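Local structure of esterase LipW (Mycobacterium marinum, 3QH4) at residues 106-111 with 117-122; 145-150 with 158-163; 251-256 with 304-309; 284-289 with 295-300. The protein probably hydrolyses esters as an alpha/beta-hydrolase-fold esterase with strict substrate selectivity. All coordinates share one frame; numbering follows the deposited sequence.

Interaction 1 of 4, residues 106-111 with 117-122; sequences RQCLEL and CAVVSV
Cys108 and Val119 are the pair on which helix 105-115 packs against strand 118-122: the sulfur SG of Cys108 lies 4.0 Å from CG1 of Val119 and 3.9 Å from CB of Ser121. It thus rests between two strand side chains two residues apart, both on the helix-facing side of the strand. The branching of Val119 serves two helix turns. CG1, anti to the backbone N (chi1 177°), meets the sulfur, while CG2 touches the backbone, 4.0 Å from Cys108 O, and also CB of Leu111 at 4.1 Å. Just before the strand, Cys117 SG approaches Leu111 O at 3.8 Å, a contact of packing length. No hydrogen bond crosses between the two segments.

Away from this tight packing, the helix carries the partly exposed Arg106, whose NE gives OE2 of the buried Glu110 a nearly straight, salt-bridging hydrogen bond of 2.8 Å (172°), lying in the guanidinium plane and using the anti lone pair of the carboxylate. Arg113 and Arg114 also pair with Glu110. Helix and strand, nearly antiparallel at 158°, are the last two elements of a beta-alpha-beta unit that starts at strand 85-91; Tyr78 and Tyr90 of the adjoining strands touch Cys108, and helix 298-315 packs along Leu111.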
loop_
_atom_site.group_PDB
_atom_site.type_symbol
_atom_site.label_atom_id
_atom_site.label_comp_id
_atom_site.label_asym_id
_atom_site.label_seq_id
_atom_site.Cartn_x
_atom_site.Cartn_y
_atom_site.Cartn_z
ATOM N N ARG A 106 10.944 -0.250 4.666
ATOM C CA ARG A 106 11.448 -1.620 4.513
ATOM C C ARG A 106 10.829 -2.265 3.267
ATOM O O ARG A 106 11.534 -2.870 2.467
ATOM C CB ARG A 106 11.157 -2.464 5.753
ATOM C CG ARG A 106 11.677 -3.911 5.651
ATOM C CD ARG A 106 13.199 -4.002 5.512
ATOM N NE ARG A 106 13.660 -5.401 5.587
ATOM C CZ ARG A 106 13.885 -6.069 6.715
ATOM N NH1 ARG A 106 13.666 -5.501 7.915
ATOM N NH2 ARG A 106 14.301 -7.340 6.644
ATOM N N GLN A 107 9.501 -2.152 3.122
ATOM C CA GLN A 107 8.824 -2.708 1.959
ATOM C C GLN A 107 9.429 -2.188 0.654
ATOM O O GLN A 107 9.624 -2.957 -0.297
ATOM C CB GLN A 107 7.316 -2.405 2.058
ATOM C CG GLN A 107 6.447 -2.645 0.770
ATOM C CD GLN A 107 6.210 -4.143 0.466
ATOM O OE1 GLN A 107 5.137 -4.683 0.765
ATOM N NE2 GLN A 107 7.188 -4.788 -0.156
ATOM N N CYS A 108 9.719 -0.879 0.610
ATOM C CA CYS A 108 10.254 -0.250 -0.600
ATOM C C CYS A 108 11.642 -0.803 -0.896
ATOM O O CYS A 108 11.955 -1.081 -2.064
ATOM C CB CYS A 108 10.283 1.287 -0.478
ATOM S SG CYS A 108 8.611 2.002 -0.555
ATOM N N LEU A 109 12.468 -0.953 0.142
ATOM C CA LEU A 109 13.819 -1.468 -0.039
ATOM C C LEU A 109 13.761 -2.885 -0.605
ATOM O O LEU A 109 14.568 -3.271 -1.469
ATOM C CB LEU A 109 14.605 -1.476 1.280
ATOM C CG LEU A 109 14.953 -0.070 1.802
ATOM C CD1 LEU A 109 15.357 -0.218 3.262
ATOM C CD2 LEU A 109 16.059 0.628 0.968
ATOM N N GLU A 110 12.818 -3.663 -0.077
ATOM C CA GLU A 110 12.669 -5.060 -0.503
ATOM C C GLU A 110 12.225 -5.140 -1.944
ATOM O O GLU A 110 12.785 -5.925 -2.721
ATOM C CB GLU A 110 11.751 -5.856 0.434
ATOM C CG GLU A 110 12.271 -5.940 1.896
ATOM C CD GLU A 110 13.541 -6.754 2.076
ATOM O OE1 GLU A 110 13.886 -7.590 1.209
ATOM O OE2 GLU A 110 14.209 -6.541 3.107
ATOM N N LEU A 111 11.248 -4.313 -2.331
ATOM C CA LEU A 111 10.794 -4.298 -3.728
ATOM C C LEU A 111 11.927 -3.913 -4.681
ATOM O O LEU A 111 12.167 -4.599 -5.674
ATOM C CB LEU A 111 9.626 -3.328 -3.921
ATOM C CG LEU A 111 8.299 -3.696 -3.259
ATOM C CD1 LEU A 111 7.254 -2.610 -3.531
ATOM C CD2 LEU A 111 7.790 -5.056 -3.758
ATOM N N CYS A 117 14.759 -2.843 -9.540
ATOM C CA CYS A 117 14.038 -1.718 -10.100
ATOM C C CYS A 117 14.228 -0.489 -9.235
ATOM O O CYS A 117 14.912 -0.517 -8.194
ATOM C CB CYS A 117 12.525 -2.030 -10.235
ATOM S SG CYS A 117 11.660 -2.201 -8.597
ATOM N N ALA A 118 13.622 0.602 -9.694
ATOM C CA ALA A 118 13.491 1.819 -8.904
ATOM C C ALA A 118 12.080 1.857 -8.308
ATOM O O ALA A 118 11.113 1.318 -8.886
ATOM C CB ALA A 118 13.711 3.058 -9.793
ATOM N N VAL A 119 11.982 2.469 -7.138
ATOM C CA VAL A 119 10.682 2.677 -6.501
ATOM C C VAL A 119 10.602 4.166 -6.148
ATOM O O VAL A 119 11.551 4.739 -5.587
ATOM C CB VAL A 119 10.553 1.818 -5.219
ATOM C CG1 VAL A 119 9.216 2.090 -4.489
ATOM C CG2 VAL A 119 10.667 0.298 -5.550
ATOM N N VAL A 120 9.471 4.782 -6.457
ATOM C CA VAL A 120 9.234 6.174 -6.029
ATOM C C VAL A 120 8.063 6.120 -5.059
ATOM O O VAL A 120 6.927 5.827 -5.463
ATOM C CB VAL A 120 8.961 7.108 -7.219
ATOM C CG1 VAL A 120 8.689 8.554 -6.786
ATOM C CG2 VAL A 120 10.161 7.078 -8.193
ATOM N N SER A 121 8.354 6.417 -3.786
ATOM C CA SER A 121 7.352 6.336 -2.725
ATOM C C SER A 121 6.755 7.730 -2.501
ATOM O O SER A 121 7.508 8.720 -2.364
ATOM C CB SER A 121 8.006 5.797 -1.443
ATOM O OG SER A 121 7.082 5.801 -0.372
ATOM N N VAL A 122 5.419 7.784 -2.441
ATOM C CA VAL A 122 4.672 9.057 -2.388
ATOM C C VAL A 122 4.340 9.473 -0.952
ATOM O O VAL A 122 3.697 8.699 -0.216
ATOM C CB VAL A 122 3.337 8.949 -3.184
ATOM C CG1 VAL A 122 2.575 10.304 -3.176
ATOM C CG2 VAL A 122 3.557 8.493 -4.599
#

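Interaction 2 of 4, residues 145-150 with 158-163; sequences WVVGNA and RRLAVA
The end of helix 134-148 meets the beginning of strand 160-165, an inner strand of the alpha/beta-hydrolase sheet, through the side chains of Val146, Val147 and Leu160. Val147 makes the closer approach: its CG2 lies 3.8 Å from CD2 of Leu160. These two side chains cross at about a right angle. Val146 reaches the other branch of the same leucine, with CG1 4.4 Å from CD1. The fork of Leu160 is therefore shared between consecutive helix residues. CB of Leu160 points toward the helix, and with CG anti to the backbone N (chi1 168°) the two methyls are divided between the valines.

This is a helix-on-sheet contact of the fold in which the helix lies earlier in the chain than the strand that runs up to Ser166, the presumed nucleophile of a GxSxG elbow. The strand itself is held by its neighbours: Ala161 bonds through its backbone to strand 85-91, and Val162 to Phe189. The contact is small, burying 88 Å² over both sides, and wholly apolar across the two segments. Beyond it Val147, partly exposed, also touches Pro185, while Leu160 packs on Val87 and Val187. The helix terminates just past the valines, where Asn149 leaves helical backbone angles after its N bonds to Trp145 O at 2.9 Å.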
loop_
_atom_site.group_PDB
_atom_site.type_symbol
_atom_site.label_atom_id
_atom_site.label_comp_id
_atom_site.label_asym_id
_atom_site.label_seq_id
_atom_site.Cartn_x
_atom_site.Cartn_y
_atom_site.Cartn_z
ATOM N N TRP A 145 4.956 12.978 -12.921
ATOM C CA TRP A 145 6.311 13.500 -12.796
ATOM C C TRP A 145 7.356 12.422 -13.103
ATOM O O TRP A 145 8.361 12.690 -13.783
ATOM C CB TRP A 145 6.471 14.053 -11.386
ATOM C CG TRP A 145 7.820 14.541 -10.995
ATOM C CD1 TRP A 145 8.314 15.814 -11.157
ATOM C CD2 TRP A 145 8.831 13.806 -10.286
ATOM N NE1 TRP A 145 9.574 15.905 -10.615
ATOM C CE2 TRP A 145 9.912 14.699 -10.060
ATOM C CE3 TRP A 145 8.924 12.491 -9.798
ATOM C CZ2 TRP A 145 11.075 14.312 -9.398
ATOM C CZ3 TRP A 145 10.066 12.112 -9.143
ATOM C CH2 TRP A 145 11.130 13.016 -8.937
ATOM N N VAL A 146 7.105 11.194 -12.642
ATOM C CA VAL A 146 7.975 10.061 -12.918
ATOM C C VAL A 146 8.096 9.847 -14.420
ATOM O O VAL A 146 9.194 9.684 -14.944
ATOM C CB VAL A 146 7.452 8.779 -12.195
ATOM C CG1 VAL A 146 8.078 7.520 -12.741
ATOM C CG2 VAL A 146 7.678 8.935 -10.690
ATOM N N VAL A 147 6.965 9.883 -15.112
ATOM C CA VAL A 147 6.969 9.613 -16.536
ATOM C C VAL A 147 7.527 10.827 -17.287
ATOM O O VAL A 147 8.376 10.671 -18.173
ATOM C CB VAL A 147 5.550 9.237 -17.016
ATOM C CG1 VAL A 147 5.478 9.172 -18.555
ATOM C CG2 VAL A 147 5.103 7.906 -16.391
ATOM N N GLY A 148 7.109 12.032 -16.894
ATOM C CA GLY A 148 7.506 13.249 -17.627
ATOM C C GLY A 148 8.997 13.493 -17.514
ATOM O O GLY A 148 9.625 14.096 -18.418
ATOM N N ASN A 149 9.587 13.015 -16.423
ATOM C CA ASN A 149 11.007 13.246 -16.160
ATOM C C ASN A 149 11.826 11.972 -16.206
ATOM O O ASN A 149 12.935 11.916 -15.653
ATOM C CB ASN A 149 11.166 13.931 -14.802
ATOM C CG ASN A 149 10.525 15.299 -14.774
ATOM O OD1 ASN A 149 9.415 15.481 -14.250
ATOM N ND2 ASN A 149 11.197 16.271 -15.374
ATOM N N ALA A 150 11.296 10.943 -16.871
ATOM C CA ALA A 150 11.916 9.611 -16.826
ATOM C C ALA A 150 13.378 9.599 -17.323
ATOM O O ALA A 150 14.230 8.896 -16.767
ATOM C CB ALA A 150 11.074 8.595 -17.604
ATOM N N ARG A 158 8.400 2.901 -20.150
ATOM C CA ARG A 158 7.685 1.772 -20.750
ATOM C C ARG A 158 7.508 0.601 -19.776
ATOM O O ARG A 158 6.794 -0.380 -20.086
ATOM C CB ARG A 158 8.380 1.280 -22.021
ATOM N N ARG A 159 8.161 0.689 -18.609
ATOM C CA ARG A 159 8.055 -0.379 -17.597
ATOM C C ARG A 159 7.688 0.270 -16.267
ATOM O O ARG A 159 8.497 0.336 -15.331
ATOM C CB ARG A 159 9.334 -1.239 -17.518
ATOM C CG ARG A 159 9.491 -2.139 -18.718
ATOM C CD ARG A 159 10.757 -2.994 -18.575
ATOM N NE ARG A 159 11.943 -2.160 -18.702
ATOM C CZ ARG A 159 13.153 -2.522 -18.314
ATOM N NH1 ARG A 159 13.345 -3.719 -17.750
ATOM N NH2 ARG A 159 14.170 -1.675 -18.496
ATOM N N LEU A 160 6.464 0.780 -16.222
ATOM C CA LEU A 160 5.950 1.461 -15.030
ATOM C C LEU A 160 4.911 0.594 -14.344
ATOM O O LEU A 160 3.941 0.142 -14.979
ATOM C CB LEU A 160 5.347 2.816 -15.403
ATOM C CG LEU A 160 4.506 3.539 -14.333
ATOM C CD1 LEU A 160 5.419 4.115 -13.289
ATOM C CD2 LEU A 160 3.700 4.689 -15.032
ATOM N N ALA A 161 5.137 0.367 -13.042
ATOM C CA ALA A 161 4.206 -0.380 -12.199
ATOM C C ALA A 161 3.725 0.546 -11.079
ATOM O O ALA A 161 4.360 1.570 -10.782
ATOM C CB ALA A 161 4.892 -1.621 -11.613
ATOM N N VAL A 162 2.603 0.179 -10.474
ATOM C CA VAL A 162 2.082 0.896 -9.320
ATOM C C VAL A 162 1.920 -0.128 -8.190
ATOM O O VAL A 162 1.720 -1.319 -8.455
ATOM C CB VAL A 162 0.744 1.628 -9.646
ATOM C CG1 VAL A 162 0.954 2.734 -10.724
ATOM C CG2 VAL A 162 -0.351 0.647 -10.120
ATOM N N ALA A 163 2.058 0.318 -6.943
ATOM C CA ALA A 163 2.060 -0.609 -5.836
ATOM C C ALA A 163 1.644 0.123 -4.587
ATOM O O ALA A 163 1.803 1.354 -4.485
ATOM C CB ALA A 163 3.484 -1.220 -5.639
#

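Interaction 3 of 4, residues 251-256 with 304-309; sequences LITCGE and FAMQGH
Met306 meets Leu251 and Thr253 where helix 298-315 passes over strand 250-255. Two residues earlier, Phe304 packs on Glu110 and Arg114 of helix 105-115, with OE1 of Gln307 at its ring edge and in the ring plane. From Met306 the chain runs extended from the backbone to SD and then bends at the last torsion (chi3 -60°). The sulfur comes to 4.2 Å from CG2 of Thr253 and 4.3 Å from CD1 of Leu251; the methionine and threonine side chains slide past each other in opposite directions. Gln307 follows, presenting its backbone and the root of its side chain to the other leucine branch: Leu251 CD2 is 3.7 Å from Gln307 CA and 4.0 Å from Gln307 CG, the two side chains crossing at about a right angle.

Gln307 NE2 donates to a water at 3.2 Å, and that water is 2.8 Å from Thr253 OG1, making a one-water bridge between two buried side chains. Each has a direct partner as well: Thr253 OG1 bonds with His193, and Gln307 OE1 accepts from Gln107. With axes 9.9 Å apart and nearly antiparallel (171°), the arrangement is that of a C-terminal helix covering the central sheet of an alpha/beta hydrolase.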
loop_
_atom_site.group_PDB
_atom_site.type_symbol
_atom_site.label_atom_id
_atom_site.label_comp_id
_atom_site.label_asym_id
_atom_site.label_seq_id
_atom_site.Cartn_x
_atom_site.Cartn_y
_atom_site.Cartn_z
ATOM N N LEU A 251 -0.674 -8.513 -8.769
ATOM C CA LEU A 251 -0.364 -9.387 -7.631
ATOM C C LEU A 251 -1.145 -8.812 -6.477
ATOM O O LEU A 251 -1.015 -7.623 -6.167
ATOM C CB LEU A 251 1.124 -9.398 -7.280
ATOM C CG LEU A 251 1.419 -10.101 -5.948
ATOM C CD1 LEU A 251 1.141 -11.645 -6.013
ATOM C CD2 LEU A 251 2.893 -9.843 -5.556
ATOM N N ILE A 252 -1.959 -9.653 -5.841
ATOM C CA ILE A 252 -2.743 -9.198 -4.692
ATOM C C ILE A 252 -2.579 -10.185 -3.545
ATOM O O ILE A 252 -2.758 -11.398 -3.723
ATOM C CB ILE A 252 -4.227 -8.928 -5.118
ATOM C CG1 ILE A 252 -5.059 -8.428 -3.929
ATOM C CG2 ILE A 252 -4.897 -10.180 -5.728
ATOM C CD1 ILE A 252 -6.503 -7.944 -4.347
ATOM N N THR A 253 -2.270 -9.667 -2.351
ATOM C CA THR A 253 -1.886 -10.529 -1.244
ATOM C C THR A 253 -2.621 -10.095 0.029
ATOM O O THR A 253 -3.031 -8.923 0.146
ATOM C CB THR A 253 -0.355 -10.431 -1.009
ATOM O OG1 THR A 253 0.042 -9.049 -0.923
ATOM C CG2 THR A 253 0.423 -11.109 -2.147
ATOM N N CYS A 254 -2.828 -11.023 0.973
ATOM C CA CYS A 254 -3.429 -10.634 2.256
ATOM C C CYS A 254 -3.251 -11.742 3.274
ATOM O O CYS A 254 -3.248 -12.914 2.899
ATOM C CB CYS A 254 -4.934 -10.389 2.047
ATOM S SG CYS A 254 -5.675 -9.405 3.375
ATOM N N GLY A 255 -3.077 -11.375 4.552
ATOM C CA GLY A 255 -3.109 -12.370 5.645
ATOM C C GLY A 255 -4.550 -12.817 5.851
ATOM O O GLY A 255 -5.467 -12.073 5.554
ATOM N N GLU A 256 -4.751 -14.026 6.379
ATOM C CA GLU A 256 -6.119 -14.538 6.531
ATOM C C GLU A 256 -6.842 -13.945 7.727
ATOM O O GLU A 256 -8.080 -13.946 7.756
ATOM C CB GLU A 256 -6.156 -16.067 6.608
ATOM C CG GLU A 256 -5.476 -16.614 7.848
ATOM C CD GLU A 256 -5.707 -18.102 8.075
ATOM O OE1 GLU A 256 -6.685 -18.652 7.521
ATOM O OE2 GLU A 256 -4.911 -18.713 8.826
ATOM N N PHE A 304 7.835 -10.888 0.653
ATOM C CA PHE A 304 8.811 -10.055 -0.070
ATOM C C PHE A 304 9.330 -10.783 -1.325
ATOM O O PHE A 304 9.482 -10.185 -2.376
ATOM C CB PHE A 304 9.978 -9.635 0.825
ATOM C CG PHE A 304 9.577 -8.782 2.035
ATOM C CD1 PHE A 304 8.538 -7.845 1.966
ATOM C CD2 PHE A 304 10.275 -8.909 3.231
ATOM C CE1 PHE A 304 8.196 -7.074 3.098
ATOM C CE2 PHE A 304 9.952 -8.151 4.360
ATOM C CZ PHE A 304 8.922 -7.203 4.287
ATOM N N ALA A 305 9.601 -12.076 -1.197
ATOM C CA ALA A 305 10.187 -12.836 -2.304
ATOM C C ALA A 305 9.150 -12.928 -3.414
ATOM O O ALA A 305 9.499 -12.801 -4.599
ATOM C CB ALA A 305 10.627 -14.208 -1.830
ATOM N N MET A 306 7.882 -13.130 -3.018
ATOM C CA MET A 306 6.786 -13.283 -3.964
ATOM C C MET A 306 6.568 -11.988 -4.743
ATOM O O MET A 306 6.368 -11.996 -5.968
ATOM C CB MET A 306 5.509 -13.691 -3.214
ATOM C CG MET A 306 4.324 -13.938 -4.108
ATOM S SD MET A 306 2.855 -14.350 -3.145
ATOM C CE MET A 306 3.439 -15.825 -2.306
ATOM N N GLN A 307 6.604 -10.878 -4.026
ATOM C CA GLN A 307 6.456 -9.561 -4.631
ATOM C C GLN A 307 7.597 -9.293 -5.585
ATOM O O GLN A 307 7.373 -8.778 -6.674
ATOM C CB GLN A 307 6.454 -8.491 -3.542
ATOM C CG GLN A 307 5.238 -8.531 -2.623
ATOM C CD GLN A 307 5.425 -7.570 -1.446
ATOM O OE1 GLN A 307 6.541 -7.446 -0.923
ATOM N NE2 GLN A 307 4.346 -6.926 -1.005
ATOM N N GLY A 308 8.817 -9.632 -5.168
ATOM C CA GLY A 308 10.004 -9.412 -6.015
ATOM C C GLY A 308 9.915 -10.169 -7.322
ATOM O O GLY A 308 10.192 -9.620 -8.385
ATOM N N HIS A 309 9.464 -11.411 -7.245
ATOM C CA HIS A 309 9.399 -12.264 -8.430
ATOM C C HIS A 309 8.295 -11.777 -9.369
ATOM O O HIS A 309 8.458 -11.825 -10.576
ATOM C CB HIS A 309 9.217 -13.729 -8.029
ATOM C CG HIS A 309 10.487 -14.381 -7.559
ATOM N ND1 HIS A 309 11.655 -14.361 -8.306
ATOM C CD2 HIS A 309 10.779 -15.064 -6.426
ATOM C CE1 HIS A 309 12.607 -15.003 -7.649
ATOM N NE2 HIS A 309 12.106 -15.431 -6.502
HETATM O O HOH W 1 1.771 -7.741 -2.636
#

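Interaction 4 of 4, residues 284-289 with 295-300; sequences PRACHG and PEWTTS
The indole of Trp297 reaches Arg285 and Ala286 with its outermost carbon, CH2. At the ring edge, near its plane, sits CB of Ala286, 4.2 Å from CH2. The carbonyl O of Arg285 comes to 3.9 Å from the same carbon, approaching obliquely. One face of the indole is covered from within its own segment: CB of Thr299 stands 3.3 Å above the ring plane, offset toward the rim. Leu18 and Leu19 of helix 17-20 also touch the ring. The side chain leaves the backbone with CG anti to N (chi1 179°), which extends the indole over Thr299 and brings CH2 to Arg285 O and Ala286 CB.

Trp297 occupies the N-cap position of helix 298-315, and the segment it touches leads directly into His288. That histidine has the charge-relay geometry of a hydrolase triad: ND1 bonds to Asp258 and NE2 to Ser166, consistent with the catalytic triad of an alpha/beta hydrolase. Trp297 thus touches Arg285 and Ala286, three and two residues before the presumed catalytic histidine, while the His288 and Phe260 rings pack edge-to-face.

A second link is polar and indirect. A water donates to Pro284 O at 2.8 Å and lies 2.7 Å from Thr299 OG1, tying the turn at Pro284 to the first helical turn beneath the indole. Arg285, exposed, points its side-chain end away from Trp297, and its backbone N bonds to Glu256. Further along the helix, Ser300 OG bonds to Leu294 O, joining the helix start to the preceding loop.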
loop_
_atom_site.group_PDB
_atom_site.type_symbol
_atom_site.label_atom_id
_atom_site.label_comp_id
_atom_site.label_asym_id
_atom_site.label_seq_id
_atom_site.Cartn_x
_atom_site.Cartn_y
_atom_site.Cartn_z
ATOM N N PRO A 284 -1.479 -17.739 5.668
ATOM C CA PRO A 284 -2.147 -18.332 6.856
ATOM C C PRO A 284 -1.580 -17.738 8.164
ATOM O O PRO A 284 -0.421 -17.312 8.192
ATOM C CB PRO A 284 -1.806 -19.832 6.716
ATOM C CG PRO A 284 -0.445 -19.852 6.045
ATOM C CD PRO A 284 -0.474 -18.645 5.077
ATOM N N ARG A 285 -2.407 -17.693 9.207
ATOM C CA ARG A 285 -1.975 -17.357 10.583
ATOM C C ARG A 285 -1.318 -15.963 10.698
ATOM O O ARG A 285 -0.465 -15.732 11.548
ATOM C CB ARG A 285 -1.076 -18.463 11.145
ATOM C CG ARG A 285 -1.618 -19.865 10.929
ATOM C CD ARG A 285 -0.728 -20.914 11.602
ATOM N NE ARG A 285 -0.931 -20.954 13.041
ATOM C CZ ARG A 285 -0.055 -21.446 13.923
ATOM N NH1 ARG A 285 1.142 -21.899 13.537
ATOM N NH2 ARG A 285 -0.376 -21.468 15.205
ATOM N N ALA A 286 -1.763 -15.035 9.845
ATOM C CA ALA A 286 -1.204 -13.702 9.745
ATOM C C ALA A 286 -2.309 -12.630 9.780
ATOM O O ALA A 286 -3.315 -12.746 9.092
ATOM C CB ALA A 286 -0.373 -13.568 8.428
ATOM N N CYS A 287 -2.078 -11.583 10.572
ATOM C CA CYS A 287 -2.987 -10.426 10.699
ATOM C C CYS A 287 -2.564 -9.303 9.790
ATOM O O CYS A 287 -1.476 -9.350 9.192
ATOM C CB CYS A 287 -2.995 -9.943 12.169
ATOM S SG CYS A 287 -1.388 -9.299 12.739
ATOM N N HIS A 288 -3.412 -8.280 9.636
ATOM C CA HIS A 288 -2.992 -7.109 8.867
ATOM C C HIS A 288 -1.678 -6.542 9.397
ATOM O O HIS A 288 -1.489 -6.408 10.612
ATOM C CB HIS A 288 -4.056 -6.021 8.977
ATOM C CG HIS A 288 -3.971 -5.003 7.889
ATOM N ND1 HIS A 288 -4.393 -5.268 6.608
ATOM C CD2 HIS A 288 -3.546 -3.715 7.891
ATOM C CE1 HIS A 288 -4.235 -4.188 5.856
ATOM N NE2 HIS A 288 -3.738 -3.225 6.618
ATOM N N GLY A 289 -0.778 -6.223 8.488
ATOM C CA GLY A 289 0.467 -5.560 8.838
ATOM C C GLY A 289 1.527 -6.558 9.268
ATOM O O GLY A 289 2.541 -6.139 9.826
ATOM N N PRO A 295 9.304 -8.234 10.122
ATOM C CA PRO A 295 9.795 -8.342 8.733
ATOM C C PRO A 295 10.784 -9.490 8.507
ATOM O O PRO A 295 10.979 -9.910 7.359
ATOM C CB PRO A 295 10.463 -6.990 8.467
ATOM C CG PRO A 295 10.563 -6.309 9.766
ATOM C CD PRO A 295 9.602 -6.937 10.743
ATOM N N GLU A 296 11.366 -10.036 9.581
ATOM C CA GLU A 296 12.301 -11.164 9.402
ATOM C C GLU A 296 11.624 -12.546 9.439
ATOM O O GLU A 296 12.256 -13.569 9.208
ATOM C CB GLU A 296 13.423 -11.126 10.459
ATOM C CG GLU A 296 13.904 -9.765 10.857
ATOM C CD GLU A 296 14.433 -8.926 9.720
ATOM O OE1 GLU A 296 14.837 -9.483 8.679
ATOM O OE2 GLU A 296 14.441 -7.687 9.897
ATOM N N TRP A 297 10.342 -12.575 9.761
ATOM C CA TRP A 297 9.634 -13.816 9.876
ATOM C C TRP A 297 9.607 -14.508 8.518
ATOM O O TRP A 297 9.508 -13.860 7.497
ATOM C CB TRP A 297 8.215 -13.486 10.350
ATOM C CG TRP A 297 7.241 -14.631 10.522
ATOM C CD1 TRP A 297 7.513 -15.903 10.963
ATOM C CD2 TRP A 297 5.830 -14.545 10.375
ATOM N NE1 TRP A 297 6.349 -16.635 11.004
ATOM C CE2 TRP A 297 5.302 -15.821 10.664
ATOM C CE3 TRP A 297 4.953 -13.520 9.947
ATOM C CZ2 TRP A 297 3.936 -16.110 10.570
ATOM C CZ3 TRP A 297 3.603 -13.797 9.859
ATOM C CH2 TRP A 297 3.102 -15.103 10.169
ATOM N N THR A 298 9.718 -15.831 8.516
ATOM C CA THR A 298 9.702 -16.582 7.245
ATOM C C THR A 298 8.483 -16.185 6.383
ATOM O O THR A 298 8.590 -16.070 5.176
ATOM C CB THR A 298 9.724 -18.109 7.470
ATOM O OG1 THR A 298 8.828 -18.456 8.538
ATOM C CG2 THR A 298 11.123 -18.552 7.843
ATOM N N THR A 299 7.329 -15.971 7.002
ATOM C CA THR A 299 6.137 -15.617 6.225
ATOM C C THR A 299 6.254 -14.247 5.553
ATOM O O THR A 299 5.886 -14.094 4.377
ATOM C CB THR A 299 4.847 -15.731 7.084
ATOM O OG1 THR A 299 4.664 -17.103 7.451
ATOM C CG2 THR A 299 3.629 -15.266 6.315
ATOM N N SER A 300 6.778 -13.273 6.302
ATOM C CA SER A 300 7.064 -11.951 5.759
ATOM C C SER A 300 8.087 -12.039 4.646
ATOM O O SER A 300 7.955 -11.384 3.612
ATOM C CB SER A 300 7.554 -11.008 6.865
ATOM O OG SER A 300 6.561 -10.980 7.902
HETATM O O HOH W 2 2.284 -18.076 8.175
#

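Interactions 1, 2 and 3 each set a helix against the same sheet and are mainly apolar, interaction 3 adding a water bridge between two buried polar side chains. Interaction 1 is made of buried residues throughout; interactions 2 and 3 each include one partly exposed residue, Val147 and Met306, and interaction 4 the exposed Arg285. Interaction 4 instead joins a loop to a helix start, packing an indole edge on an alanine methyl beside a separate water bridge from a backbone O to a threonine hydroxyl. Helix 298-315 serves both interactions 3 and 4. Interaction 1 reaches 3 through Gln107 with Gln307 and 4 through the Arg106-Glu296 salt bridge, whereas interactions 2 and 4 lie on opposite sides of the chain's centre.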